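Local coordinates for uncharacterized CONSERVED DOMAIN PROTEIN (PDB 3LKV), which probably serves as the substrate-binding component of an ABC transporter, here holding a free phenylalanine between two domains, at residues 144-149 with 188-193; 197-202 with 207-212; 203-208 with 228-233. All coordinates share one frame; numbering follows the deposited sequence.

Contact 1. Residues 144-149 with 188-193; sequences GVVYNP and QAIAEK. With ZN (zinc ion), chain E.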
ATOM      1  N   GLY A 144      16.113  34.154 -10.149  1.00 23.70           N
ATOM      2  CA  GLY A 144      15.723  34.125  -8.743  1.00 23.76           C
ATOM      3  C   GLY A 144      15.776  32.695  -8.245  1.00 24.25           C
ATOM      4  O   GLY A 144      15.505  31.749  -9.015  1.00 23.37           O
ATOM      5  N   VAL A 145      16.143  32.517  -6.979  1.00 23.86           N
ATOM      6  CA  VAL A 145      16.174  31.171  -6.430  1.00 24.32           C
ATOM      7  C   VAL A 145      15.913  31.222  -4.965  1.00 24.10           C
ATOM      8  O   VAL A 145      16.382  32.120  -4.279  1.00 24.82           O
ATOM      9  CB  VAL A 145      17.507  30.417  -6.772  1.00 25.22           C
ATOM     10  CG1 VAL A 145      18.692  31.168  -6.318  1.00 25.06           C
ATOM     11  CG2 VAL A 145      17.518  28.982  -6.165  1.00 24.75           C
ATOM     12  N   VAL A 146      15.083  30.305  -4.495  1.00 24.07           N
ATOM     13  CA  VAL A 146      14.788  30.166  -3.083  1.00 23.79           C
ATOM     14  C   VAL A 146      15.344  28.803  -2.665  1.00 24.80           C
ATOM     15  O   VAL A 146      15.182  27.834  -3.357  1.00 23.74           O
ATOM     16  CB  VAL A 146      13.268  30.172  -2.850  1.00 24.04           C
ATOM     17  CG1 VAL A 146      12.942  29.914  -1.349  1.00 21.31           C
ATOM     18  CG2 VAL A 146      12.666  31.541  -3.325  1.00 22.90           C
ATOM     19  N   TYR A 147      15.962  28.734  -1.510  1.00 25.03           N
ATOM     20  CA  TYR A 147      16.521  27.477  -1.054  1.00 26.64           C
ATOM     21  C   TYR A 147      16.636  27.448   0.451  1.00 25.54           C
ATOM     22  O   TYR A 147      16.489  28.461   1.121  1.00 24.89           O
ATOM     23  CB  TYR A 147      17.882  27.245  -1.700  1.00 26.26           C
ATOM     24  CG  TYR A 147      18.970  28.067  -1.129  1.00 30.47           C
ATOM     25  CD1 TYR A 147      19.775  27.575  -0.105  1.00 35.25           C
ATOM     26  CD2 TYR A 147      19.249  29.326  -1.619  1.00 32.04           C
ATOM     27  CE1 TYR A 147      20.817  28.335   0.410  1.00 33.89           C
ATOM     28  CE2 TYR A 147      20.279  30.091  -1.097  1.00 31.68           C
ATOM     29  CZ  TYR A 147      21.049  29.598  -0.091  1.00 36.70           C
ATOM     30  OH  TYR A 147      22.076  30.349   0.412  1.00 36.86           O
ATOM     31  N   ASN A 148      16.840  26.250   0.961  1.00 26.47           N
ATOM     32  CA  ASN A 148      16.932  26.000   2.403  1.00 26.04           C
ATOM     33  C   ASN A 148      18.379  25.672   2.750  1.00 25.82           C
ATOM     34  O   ASN A 148      18.900  24.634   2.362  1.00 24.50           O
ATOM     35  CB  ASN A 148      16.006  24.862   2.853  1.00 25.86           C
ATOM     36  CG  ASN A 148      16.044  24.631   4.388  1.00 26.09           C
ATOM     37  OD1 ASN A 148      16.931  25.124   5.097  1.00 24.38           O
ATOM     38  ND2 ASN A 148      15.045  23.947   4.887  1.00 26.04           N
ATOM     39  N   PRO A 149      19.042  26.584   3.479  1.00 25.79           N
ATOM     40  CA  PRO A 149      20.444  26.401   3.746  1.00 25.82           C
ATOM     41  C   PRO A 149      20.689  25.269   4.731  1.00 25.11           C
ATOM     42  O   PRO A 149      21.804  24.823   4.797  1.00 26.55           O
ATOM     43  CB  PRO A 149      20.892  27.749   4.311  1.00 26.35           C
ATOM     44  CG  PRO A 149      19.703  28.318   4.921  1.00 25.52           C
ATOM     45  CD  PRO A 149      18.535  27.835   4.061  1.00 26.94           C
ATOM     46  N   GLN A 188       7.943  35.671  -3.061  1.00 27.72           N
ATOM     47  CA  GLN A 188       7.402  37.019  -3.184  1.00 28.88           C
ATOM     48  C   GLN A 188       8.484  38.068  -3.028  1.00 28.13           C
ATOM     49  O   GLN A 188       8.511  39.027  -3.772  1.00 28.13           O
ATOM     50  CB  GLN A 188       6.336  37.243  -2.132  1.00 29.66           C
ATOM     51  CG  GLN A 188       5.664  38.549  -2.263  1.00 34.34           C
ATOM     52  CD  GLN A 188       4.822  38.852  -1.057  1.00 38.83           C
ATOM     53  OE1 GLN A 188       5.315  38.842   0.079  1.00 44.69           O
ATOM     54  NE2 GLN A 188       3.549  39.109  -1.282  1.00 39.85           N
ATOM     55  N   ALA A 189       9.371  37.892  -2.060  1.00 26.90           N
ATOM     56  CA  ALA A 189      10.442  38.854  -1.861  1.00 26.66           C
ATOM     57  C   ALA A 189      11.326  39.027  -3.101  1.00 26.55           C
ATOM     58  O   ALA A 189      11.999  40.057  -3.236  1.00 27.50           O
ATOM     59  CB  ALA A 189      11.324  38.470  -0.642  1.00 25.42           C
ATOM     60  N   ILE A 190      11.383  38.042  -3.985  1.00 25.66           N
ATOM     61  CA  ILE A 190      12.350  38.122  -5.090  1.00 25.86           C
ATOM     62  C   ILE A 190      11.778  38.104  -6.504  1.00 24.75           C
ATOM     63  O   ILE A 190      12.529  38.334  -7.465  1.00 23.28           O
ATOM     64  CB  ILE A 190      13.424  36.978  -4.997  1.00 26.50           C
ATOM     65  CG1 ILE A 190      12.794  35.582  -5.199  1.00 28.49           C
ATOM     66  CG2 ILE A 190      14.151  37.066  -3.685  1.00 27.88           C
ATOM     67  CD1 ILE A 190      13.855  34.443  -5.445  1.00 32.05           C
ATOM     68  N   ALA A 191      10.489  37.807  -6.634  1.00 23.94           N
ATOM     69  CA  ALA A 191       9.939  37.498  -7.942  1.00 25.20           C
ATOM     70  C   ALA A 191      10.001  38.725  -8.875  1.00 25.59           C
ATOM     71  O   ALA A 191      10.243  38.559 -10.044  1.00 25.65           O
ATOM     72  CB  ALA A 191       8.513  36.970  -7.834  1.00 24.54           C
ATOM     73  N   GLU A 192       9.862  39.933  -8.352  1.00 25.51           N
ATOM     74  CA  GLU A 192       9.870  41.133  -9.199  1.00 27.53           C
ATOM     75  C   GLU A 192      11.287  41.565  -9.610  1.00 28.91           C
ATOM     76  O   GLU A 192      11.456  42.268 -10.611  1.00 30.31           O
ATOM     77  CB  GLU A 192       9.094  42.288  -8.526  1.00 26.26           C
ATOM     78  CG  GLU A 192       7.525  42.004  -8.343  1.00 25.09           C
ATOM     79  CD  GLU A 192       6.752  41.820  -9.662  1.00 24.66           C
ATOM     80  OE1 GLU A 192       7.352  41.666 -10.773  1.00 24.05           O
ATOM     81  OE2 GLU A 192       5.506  41.841  -9.608  1.00 26.33           O
ATOM     82  N   LYS A 193      12.299  41.140  -8.859  1.00 29.01           N
ATOM     83  CA  LYS A 193      13.699  41.364  -9.263  1.00 29.36           C
ATOM     84  C   LYS A 193      14.224  40.217 -10.141  1.00 28.43           C
ATOM     85  O   LYS A 193      15.381  40.233 -10.528  1.00 28.41           O
ATOM     86  CB  LYS A 193      14.626  41.469  -8.027  1.00 31.02           C
ATOM     87  CG  LYS A 193      14.300  42.578  -6.972  1.00 33.65           C
ATOM     88  CD  LYS A 193      14.458  42.008  -5.539  1.00 37.54           C
ATOM     89  CE  LYS A 193      15.010  43.011  -4.518  1.00 40.65           C
ATOM     90  NZ  LYS A 193      14.094  44.125  -4.155  1.00 40.63           N
TER
HETATM   91 ZN    ZN E 403       9.993  38.846 -12.325  0.50 64.70          ZN
HETATM   92  O   HOH W   1       9.790  41.255 -12.861  1.00 30.86           O
HETATM   93  O   HOH W   2       9.447  38.474 -14.543  1.00 39.63           O
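I190 reaches from helix 183-191 onto strand 142-147, and towards 144-149 its CD1 alone makes the contact. This CD1 lies against the peptide between G144 and V145, 3.4 Å from V145 N, and it also meets G144 CA at 3.8 Å. V146 CG2 touches the same methyl, 3.8 Å from I190 CD1, the two side chains running at a slant to one another. I190 can get so far because CG1 sits between its backbone N and carbonyl carbon (chi1 66°) and the chain then stays extended. V173 and A175 of strand 171-176 also touch I190, leaving the branch wedged over two neighbouring strands.

The contact itself is apolar. Within segment 188-193, K193 N makes a weak bond back to I190 O, which also accepts from S194 OG.

Metal coordination follows directly. A191 O binds the zinc ion at 2.3 Å, alongside S194 and T221. Two waters complete the five ligands, water 2 at 2.3 Å and water 1 at 2.5 Å from the zinc. Water 1 in turn donates to E192 O at 3.0 Å and to E192 OE1 at 3.2 Å, a grip made possible by the bend of the glutamate chain at chi2 (-63°).

On this side the zinc is held by the turn at 191-194, after the body of helix 183-191, while the helix itself belongs to a beta-alpha-beta crossover: leaving strand 171-176, it passes over strand 142-147 and leads into strand 196-199 of a Rossmann-like domain.

Contact 2. Residues 197-202 with 207-212; sequences IYALID and SAIEGM. With PHE (phenylalanine), chain B.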
ATOM      1  N   ILE A 197      12.220  32.283 -11.959  1.00 24.56           N
ATOM      2  CA  ILE A 197      12.587  31.621 -10.733  1.00 24.27           C
ATOM      3  C   ILE A 197      13.033  30.188 -11.097  1.00 23.99           C
ATOM      4  O   ILE A 197      12.328  29.463 -11.850  1.00 23.74           O
ATOM      5  CB  ILE A 197      11.416  31.506  -9.787  1.00 24.46           C
ATOM      6  CG1 ILE A 197      10.740  32.880  -9.524  1.00 27.50           C
ATOM      7  CG2 ILE A 197      11.859  30.830  -8.529  1.00 22.37           C
ATOM      8  CD1 ILE A 197      11.571  33.820  -8.778  1.00 27.54           C
ATOM      9  N   TYR A 198      14.192  29.812 -10.590  1.00 22.56           N
ATOM     10  CA  TYR A 198      14.697  28.477 -10.730  1.00 23.12           C
ATOM     11  C   TYR A 198      14.254  27.698  -9.516  1.00 23.18           C
ATOM     12  O   TYR A 198      14.714  27.929  -8.412  1.00 22.33           O
ATOM     13  CB  TYR A 198      16.226  28.495 -10.812  1.00 23.85           C
ATOM     14  CG  TYR A 198      16.897  27.118 -10.910  1.00 25.80           C
ATOM     15  CD1 TYR A 198      16.504  26.205 -11.855  1.00 24.50           C
ATOM     16  CD2 TYR A 198      17.950  26.769 -10.079  1.00 26.40           C
ATOM     17  CE1 TYR A 198      17.123  24.991 -11.987  1.00 27.25           C
ATOM     18  CE2 TYR A 198      18.601  25.521 -10.206  1.00 27.89           C
ATOM     19  CZ  TYR A 198      18.180  24.636 -11.161  1.00 26.16           C
ATOM     20  OH  TYR A 198      18.761  23.399 -11.285  1.00 25.97           O
ATOM     21  N   ALA A 199      13.335  26.767  -9.724  1.00 22.93           N
ATOM     22  CA  ALA A 199      12.838  25.953  -8.631  1.00 22.81           C
ATOM     23  C   ALA A 199      13.787  24.737  -8.560  1.00 22.94           C
ATOM     24  O   ALA A 199      13.734  23.849  -9.398  1.00 22.90           O
ATOM     25  CB  ALA A 199      11.364  25.520  -8.894  1.00 22.20           C
ATOM     26  N   LEU A 200      14.685  24.724  -7.597  1.00 23.13           N
ATOM     27  CA  LEU A 200      15.673  23.672  -7.575  1.00 24.02           C
ATOM     28  C   LEU A 200      15.239  22.408  -6.815  1.00 24.00           C
ATOM     29  O   LEU A 200      14.140  22.320  -6.240  1.00 22.54           O
ATOM     30  CB  LEU A 200      17.036  24.200  -7.103  1.00 25.24           C
ATOM     31  CG  LEU A 200      17.190  24.968  -5.839  1.00 25.87           C
ATOM     32  CD1 LEU A 200      16.557  24.188  -4.840  1.00 24.94           C
ATOM     33  CD2 LEU A 200      18.654  25.180  -5.506  1.00 28.31           C
ATOM     34  N   ILE A 201      16.127  21.422  -6.891  1.00 24.05           N
ATOM     35  CA  ILE A 201      16.006  20.148  -6.184  1.00 23.03           C
ATOM     36  C   ILE A 201      16.284  20.368  -4.701  1.00 23.24           C
ATOM     37  O   ILE A 201      17.394  20.094  -4.167  1.00 22.78           O
ATOM     38  CB  ILE A 201      16.919  19.095  -6.834  1.00 22.64           C
ATOM     39  CG1 ILE A 201      16.518  18.922  -8.294  1.00 21.34           C
ATOM     40  CG2 ILE A 201      16.903  17.691  -6.079  1.00 19.81           C
ATOM     41  CD1 ILE A 201      15.030  18.504  -8.530  1.00 22.11           C
ATOM     42  N   ASP A 202      15.242  20.851  -4.050  1.00 22.41           N
ATOM     43  CA  ASP A 202      15.260  21.132  -2.629  1.00 24.16           C
ATOM     44  C   ASP A 202      13.912  20.657  -2.104  1.00 23.81           C
ATOM     45  O   ASP A 202      12.893  20.998  -2.676  1.00 22.33           O
ATOM     46  CB  ASP A 202      15.418  22.647  -2.476  1.00 24.31           C
ATOM     47  CG  ASP A 202      15.201  23.175  -1.069  1.00 30.03           C
ATOM     48  OD1 ASP A 202      14.139  22.880  -0.439  1.00 34.15           O
ATOM     49  OD2 ASP A 202      16.109  23.970  -0.612  1.00 34.95           O
ATOM     50  N   SER A 207       8.035  20.849  -1.386  1.00 24.74           N
ATOM     51  CA  SER A 207       6.839  20.659  -0.590  1.00 26.07           C
ATOM     52  C   SER A 207       5.955  21.916  -0.551  1.00 26.39           C
ATOM     53  O   SER A 207       4.851  21.880  -0.053  1.00 27.67           O
ATOM     54  CB  SER A 207       7.248  20.222   0.823  1.00 26.54           C
ATOM     55  OG  SER A 207       7.714  21.370   1.537  1.00 34.27           O
ATOM     56  N   ALA A 208       6.438  23.029  -1.080  1.00 26.20           N
ATOM     57  CA  ALA A 208       5.709  24.270  -1.104  1.00 25.83           C
ATOM     58  C   ALA A 208       5.639  24.842  -2.520  1.00 25.56           C
ATOM     59  O   ALA A 208       5.468  26.032  -2.681  1.00 25.19           O
ATOM     60  CB  ALA A 208       6.384  25.275  -0.170  1.00 25.63           C
ATOM     61  N   ILE A 209       5.769  24.003  -3.533  1.00 24.98           N
ATOM     62  CA  ILE A 209       5.881  24.475  -4.900  1.00 25.27           C
ATOM     63  C   ILE A 209       4.608  25.242  -5.315  1.00 26.57           C
ATOM     64  O   ILE A 209       4.688  26.247  -6.021  1.00 26.99           O
ATOM     65  CB  ILE A 209       6.216  23.295  -5.866  1.00 25.26           C
ATOM     66  CG1 ILE A 209       6.560  23.783  -7.267  1.00 23.96           C
ATOM     67  CG2 ILE A 209       5.058  22.265  -5.948  1.00 23.75           C
ATOM     68  CD1 ILE A 209       7.873  24.485  -7.386  1.00 27.41           C
ATOM     69  N   GLU A 210       3.443  24.820  -4.829  1.00 27.74           N
ATOM     70  CA  GLU A 210       2.190  25.529  -5.150  1.00 29.37           C
ATOM     71  C   GLU A 210       2.236  26.983  -4.682  1.00 28.99           C
ATOM     72  O   GLU A 210       1.822  27.871  -5.405  1.00 27.96           O
ATOM     73  CB  GLU A 210       0.946  24.795  -4.616  1.00 30.38           C
ATOM     74  CG  GLU A 210       0.880  23.318  -5.115  1.00 36.24           C
ATOM     75  CD  GLU A 210      -0.535  22.745  -5.329  1.00 43.61           C
ATOM     76  OE1 GLU A 210      -1.443  23.497  -5.782  1.00 47.48           O
ATOM     77  OE2 GLU A 210      -0.716  21.520  -5.077  1.00 46.89           O
ATOM     78  N   GLY A 211       2.743  27.203  -3.473  1.00 28.40           N
ATOM     79  CA  GLY A 211       2.885  28.543  -2.940  1.00 27.84           C
ATOM     80  C   GLY A 211       3.933  29.348  -3.710  1.00 27.62           C
ATOM     81  O   GLY A 211       3.764  30.558  -3.942  1.00 26.46           O
HETATM   82  N   MSE A 212       5.013  28.691  -4.127  1.00 26.94           N
HETATM   83  CA  MSE A 212       5.995  29.384  -4.943  1.00 27.28           C
HETATM   84  C   MSE A 212       5.333  29.875  -6.236  1.00 27.33           C
HETATM   85  O   MSE A 212       5.563  30.984  -6.676  1.00 25.94           O
HETATM   86  CB  MSE A 212       7.196  28.515  -5.258  1.00 27.24           C
HETATM   87  CG  MSE A 212       8.093  29.058  -6.334  1.00 27.65           C
HETATM   88 SE   MSE A 212       9.729  27.996  -6.580  0.75 33.27          SE
HETATM   89  CE  MSE A 212      10.750  28.757  -5.040  1.00 26.38           C
TER
HETATM   90  N   PHE B 601      17.763  15.324  -4.368  1.00 25.13           N
HETATM   91  CA  PHE B 601      16.979  15.830  -3.172  1.00 25.84           C
HETATM   92  C   PHE B 601      17.809  15.566  -1.886  1.00 26.17           C
HETATM   93  O   PHE B 601      19.050  15.364  -2.031  1.00 26.52           O
HETATM   94  CB  PHE B 601      15.568  15.225  -3.109  1.00 24.95           C
HETATM   95  CG  PHE B 601      14.597  15.853  -4.105  1.00 29.64           C
HETATM   96  CD1 PHE B 601      14.103  17.153  -3.894  1.00 31.16           C
HETATM   97  CD2 PHE B 601      14.202  15.180  -5.240  1.00 29.40           C
HETATM   98  CE1 PHE B 601      13.264  17.739  -4.787  1.00 34.33           C
HETATM   99  CE2 PHE B 601      13.352  15.754  -6.136  1.00 29.61           C
HETATM  100  CZ  PHE B 601      12.875  17.033  -5.940  1.00 31.20           C
HETATM  101  OXT PHE B 601      17.327  15.579  -0.732  1.00 26.45           O
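A199 presses its CB into the angle between two side chains of helix 209-218. The selenium of M212, a residue modelled as selenomethionine, comes to 3.8 Å from A199 CB, and I209 CD1 arrives beside it at 3.9 Å. A little further back along the strand, I197 joins in: its CG2 meets M212 SE at 4.0 Å, the two chains slanting across each other. M212 runs out straight from the helix, with CG anti to the backbone N (chi1 167°) and chi2 also extended, and this carries SE to both strand side chains. The bend at chi3 (-80°) then turns the terminal methyl toward V146 of the adjacent strand. I209 also sends CG1 away from its own N (chi1 -171°), which carries CD1 down to the strand. Everything in this patch is buried and apolar.

The two segments are the first half of a beta-alpha-beta unit: strand 196-199 rises to its C-terminal end, the chain turns through helix 203-207, and helix 209-218 returns over the sheet toward the neighbouring parallel strand 223-225.

Away from this patch the segments part. On the helix, E210 is turned to solvent, where it has a long, weak ion pair with R233. Beyond A199 the strand segment leaves the helix for the ligand pocket. I201 is the centre of an inverse gamma turn there, and its CD1 lies 3.7 Å from CZ of the bound phenylalanine. Next to it D202 occupies the N-cap position of helix 203-207, its OD1 accepting from V205 N, and D202 N comes within 3.8 Å of the ligand's CE1.

Contact 3. Residues 203-208 with 228-233; sequences NTVASA and TSYVER. With PHE (phenylalanine), chain B.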
ATOM      1  N   ASN A 203      13.920  19.912  -1.000  1.00 22.63           N
ATOM      2  CA  ASN A 203      12.699  19.347  -0.412  1.00 22.56           C
ATOM      3  C   ASN A 203      11.715  20.361   0.165  1.00 22.31           C
ATOM      4  O   ASN A 203      10.512  20.173   0.110  1.00 21.56           O
ATOM      5  CB  ASN A 203      13.103  18.332   0.680  1.00 22.76           C
ATOM      6  CG  ASN A 203      13.902  17.171   0.102  1.00 22.36           C
ATOM      7  OD1 ASN A 203      13.340  16.346  -0.658  1.00 23.07           O
ATOM      8  ND2 ASN A 203      15.210  17.117   0.403  1.00 20.26           N
ATOM      9  N   THR A 204      12.242  21.450   0.705  1.00 23.03           N
ATOM     10  CA  THR A 204      11.437  22.536   1.229  1.00 23.25           C
ATOM     11  C   THR A 204      10.721  23.242   0.100  1.00 23.23           C
ATOM     12  O   THR A 204       9.525  23.496   0.190  1.00 24.93           O
ATOM     13  CB  THR A 204      12.293  23.575   1.959  1.00 24.49           C
ATOM     14  OG1 THR A 204      13.188  22.916   2.889  1.00 23.21           O
ATOM     15  CG2 THR A 204      11.385  24.571   2.714  1.00 20.81           C
ATOM     16  N   VAL A 205      11.433  23.558  -0.965  1.00 23.29           N
ATOM     17  CA  VAL A 205      10.781  24.089  -2.180  1.00 23.85           C
ATOM     18  C   VAL A 205       9.760  23.112  -2.749  1.00 23.64           C
ATOM     19  O   VAL A 205       8.613  23.483  -2.970  1.00 22.81           O
ATOM     20  CB  VAL A 205      11.804  24.484  -3.286  1.00 24.45           C
ATOM     21  CG1 VAL A 205      11.084  24.887  -4.621  1.00 24.98           C
ATOM     22  CG2 VAL A 205      12.675  25.664  -2.807  1.00 24.05           C
ATOM     23  N   ALA A 206      10.165  21.849  -2.941  1.00 24.27           N
ATOM     24  CA  ALA A 206       9.270  20.838  -3.503  1.00 24.14           C
ATOM     25  C   ALA A 206       7.975  20.757  -2.690  1.00 24.11           C
ATOM     26  O   ALA A 206       6.915  20.652  -3.245  1.00 26.68           O
ATOM     27  CB  ALA A 206       9.956  19.438  -3.612  1.00 23.45           C
ATOM     28  N   SER A 207       8.035  20.849  -1.386  1.00 24.74           N
ATOM     29  CA  SER A 207       6.839  20.659  -0.590  1.00 26.07           C
ATOM     30  C   SER A 207       5.955  21.916  -0.551  1.00 26.39           C
ATOM     31  O   SER A 207       4.851  21.880  -0.053  1.00 27.67           O
ATOM     32  CB  SER A 207       7.248  20.222   0.823  1.00 26.54           C
ATOM     33  OG  SER A 207       7.714  21.370   1.537  1.00 34.27           O
ATOM     34  N   ALA A 208       6.438  23.029  -1.080  1.00 26.20           N
ATOM     35  CA  ALA A 208       5.709  24.270  -1.104  1.00 25.83           C
ATOM     36  C   ALA A 208       5.639  24.842  -2.520  1.00 25.56           C
ATOM     37  O   ALA A 208       5.468  26.032  -2.681  1.00 25.19           O
ATOM     38  CB  ALA A 208       6.384  25.275  -0.170  1.00 25.63           C
ATOM     39  N   THR A 228      10.189  17.427 -12.889  1.00 23.58           N
ATOM     40  CA  THR A 228       8.924  17.293 -13.644  1.00 24.28           C
ATOM     41  C   THR A 228       7.698  17.564 -12.794  1.00 24.04           C
ATOM     42  O   THR A 228       6.731  18.171 -13.266  1.00 24.46           O
ATOM     43  CB  THR A 228       8.823  15.887 -14.200  1.00 24.75           C
ATOM     44  OG1 THR A 228       9.991  15.640 -14.967  1.00 27.46           O
ATOM     45  CG2 THR A 228       7.587  15.683 -15.064  1.00 24.05           C
ATOM     46  N   SER A 229       7.731  17.131 -11.540  1.00 23.76           N
ATOM     47  CA  SER A 229       6.634  17.413 -10.628  1.00 24.52           C
ATOM     48  C   SER A 229       6.396  18.940 -10.573  1.00 24.81           C
ATOM     49  O   SER A 229       5.284  19.388 -10.347  1.00 23.15           O
ATOM     50  CB  SER A 229       6.899  16.828  -9.232  1.00 25.28           C
ATOM     51  OG  SER A 229       8.183  17.246  -8.716  1.00 28.42           O
ATOM     52  N   TYR A 230       7.418  19.747 -10.810  1.00 24.93           N
ATOM     53  CA  TYR A 230       7.180  21.187 -10.741  1.00 25.95           C
ATOM     54  C   TYR A 230       6.383  21.728 -11.955  1.00 26.94           C
ATOM     55  O   TYR A 230       5.581  22.648 -11.789  1.00 27.44           O
ATOM     56  CB  TYR A 230       8.471  21.956 -10.590  1.00 25.15           C
ATOM     57  CG  TYR A 230       9.331  21.599  -9.393  1.00 24.47           C
ATOM     58  CD1 TYR A 230       8.828  20.944  -8.298  1.00 20.41           C
ATOM     59  CD2 TYR A 230      10.644  22.021  -9.345  1.00 24.89           C
ATOM     60  CE1 TYR A 230       9.624  20.640  -7.226  1.00 24.17           C
ATOM     61  CE2 TYR A 230      11.451  21.763  -8.267  1.00 23.04           C
ATOM     62  CZ  TYR A 230      10.951  21.058  -7.218  1.00 25.70           C
ATOM     63  OH  TYR A 230      11.787  20.815  -6.167  1.00 22.76           O
ATOM     64  N   VAL A 231       6.584  21.140 -13.137  1.00 28.81           N
ATOM     65  CA  VAL A 231       5.910  21.566 -14.366  1.00 29.72           C
ATOM     66  C   VAL A 231       4.441  21.201 -14.237  1.00 30.57           C
ATOM     67  O   VAL A 231       3.549  21.994 -14.601  1.00 29.91           O
ATOM     68  CB  VAL A 231       6.565  20.977 -15.651  1.00 29.82           C
ATOM     69  CG1 VAL A 231       6.317  19.484 -15.768  1.00 32.25           C
ATOM     70  CG2 VAL A 231       5.997  21.596 -16.878  1.00 31.87           C
ATOM     71  N   GLU A 232       4.189  20.044 -13.623  1.00 31.60           N
ATOM     72  CA  GLU A 232       2.825  19.604 -13.332  1.00 32.65           C
ATOM     73  C   GLU A 232       2.066  20.671 -12.526  1.00 33.31           C
ATOM     74  O   GLU A 232       0.852  20.788 -12.680  1.00 33.04           O
ATOM     75  CB  GLU A 232       2.806  18.238 -12.603  1.00 32.90           C
ATOM     76  CG  GLU A 232       3.005  17.023 -13.552  1.00 35.24           C
ATOM     77  CD  GLU A 232       3.548  15.743 -12.865  0.40 34.81           C
ATOM     78  OE1 GLU A 232       3.504  15.617 -11.616  0.40 34.99           O
ATOM     79  OE2 GLU A 232       4.020  14.847 -13.598  0.40 34.26           O
ATOM     80  N   ARG A 233       2.756  21.482 -11.708  1.00 32.57           N
ATOM     81  CA  ARG A 233       2.054  22.462 -10.869  1.00 32.48           C
ATOM     82  C   ARG A 233       2.128  23.862 -11.405  1.00 31.62           C
ATOM     83  O   ARG A 233       1.764  24.782 -10.688  1.00 31.62           O
ATOM     84  CB  ARG A 233       2.651  22.485  -9.458  1.00 33.69           C
ATOM     85  CG  ARG A 233       2.500  21.196  -8.692  1.00 37.59           C
ATOM     86  CD  ARG A 233       1.040  20.858  -8.426  1.00 45.46           C
ATOM     87  NE  ARG A 233       1.053  19.549  -7.788  1.00 55.12           N
ATOM     88  CZ  ARG A 233      -0.007  18.785  -7.507  1.00 60.60           C
ATOM     89  NH1 ARG A 233       0.195  17.609  -6.892  1.00 61.44           N
ATOM     90  NH2 ARG A 233      -1.251  19.180  -7.825  1.00 63.46           N
TER
HETATM   91  N   PHE B 601      17.763  15.324  -4.368  1.00 25.13           N
HETATM   92  CA  PHE B 601      16.979  15.830  -3.172  1.00 25.84           C
HETATM   93  C   PHE B 601      17.809  15.566  -1.886  1.00 26.17           C
HETATM   94  O   PHE B 601      19.050  15.364  -2.031  1.00 26.52           O
HETATM   95  CB  PHE B 601      15.568  15.225  -3.109  1.00 24.95           C
HETATM   96  CG  PHE B 601      14.597  15.853  -4.105  1.00 29.64           C
HETATM   97  CD1 PHE B 601      14.103  17.153  -3.894  1.00 31.16           C
HETATM   98  CD2 PHE B 601      14.202  15.180  -5.240  1.00 29.40           C
HETATM   99  CE1 PHE B 601      13.264  17.739  -4.787  1.00 34.33           C
HETATM  100  CE2 PHE B 601      13.352  15.754  -6.136  1.00 29.61           C
HETATM  101  CZ  PHE B 601      12.875  17.033  -5.940  1.00 31.20           C
HETATM  102  OXT PHE B 601      17.327  15.579  -0.732  1.00 26.45           O
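Y230 meets A206 with the outer end of its ring, and the way there starts well back. Its CB stands clear of helix 203-207; CG lies anti to the carbonyl carbon (chi1 -57°), which sends the ring from segment 228-233 toward that short helix. Near its base the ring is touched by I209 of helix 209-218. Farther out, CE1 is the first atom to touch, 3.7 Å from A206 CA and 3.8 Å from A206 CB. Y230 CZ follows at 4.1 Å from both A206 CA and A206 CB. The A206 methyl approaches the edge of the ring in its plane, and at the tip Y230 OH lies 3.4 Å from A206 CB. V205 CG1 is a looser neighbour, 4.4 Å from Y230 OH.

Helix 203-207 and the weakly bonded helical turn 228-232 sit beyond the C-terminal ends of adjacent parallel strands, 196-199 and 223-225, the place where the periplasmic-binding-protein fold builds one wall of its ligand cleft. The bound phenylalanine fits accordingly: its ring atom CE1 is 3.7 Å from Y230 OH and 3.9 Å from A206 CB.

The hydroxyl itself has its polar partner outside the two segments, giving a hydrogen bond to L200 O. That bond should fix the tip of the tyrosine where the ligand ring rests against it. At the start of helix 203-207, N203 deals with the other end of the ligand: ND2 donates to carboxylate OXT at 2.9 Å, with an N-H...O angle of 158°. The amide's OD1 takes H19 NE2, a bond that probably settles which way round the amide is turned.

In the fold
Following the chain, contact 1 comes first: segment 188-193 returns to strand 142-147 and closes a long loop holding helix 152-167 and strand 171-176. Contact 2 opens only afterwards and closes a short loop, just the four residues of helix 203-207 before S207. Contact 3 starts inside that loop and ends beyond it at 228-233, so contacts 2 and 3 overlap, sharing S207 and A208, rather than nest. Strands 142-147 and 196-199 are sheet neighbours, joined by G144 O and Y198 N, while N148 bonds to D202 and T204. Together the three run from a zinc site through the sheet to the phenylalanine cleft, where contacts 2 and 3 meet.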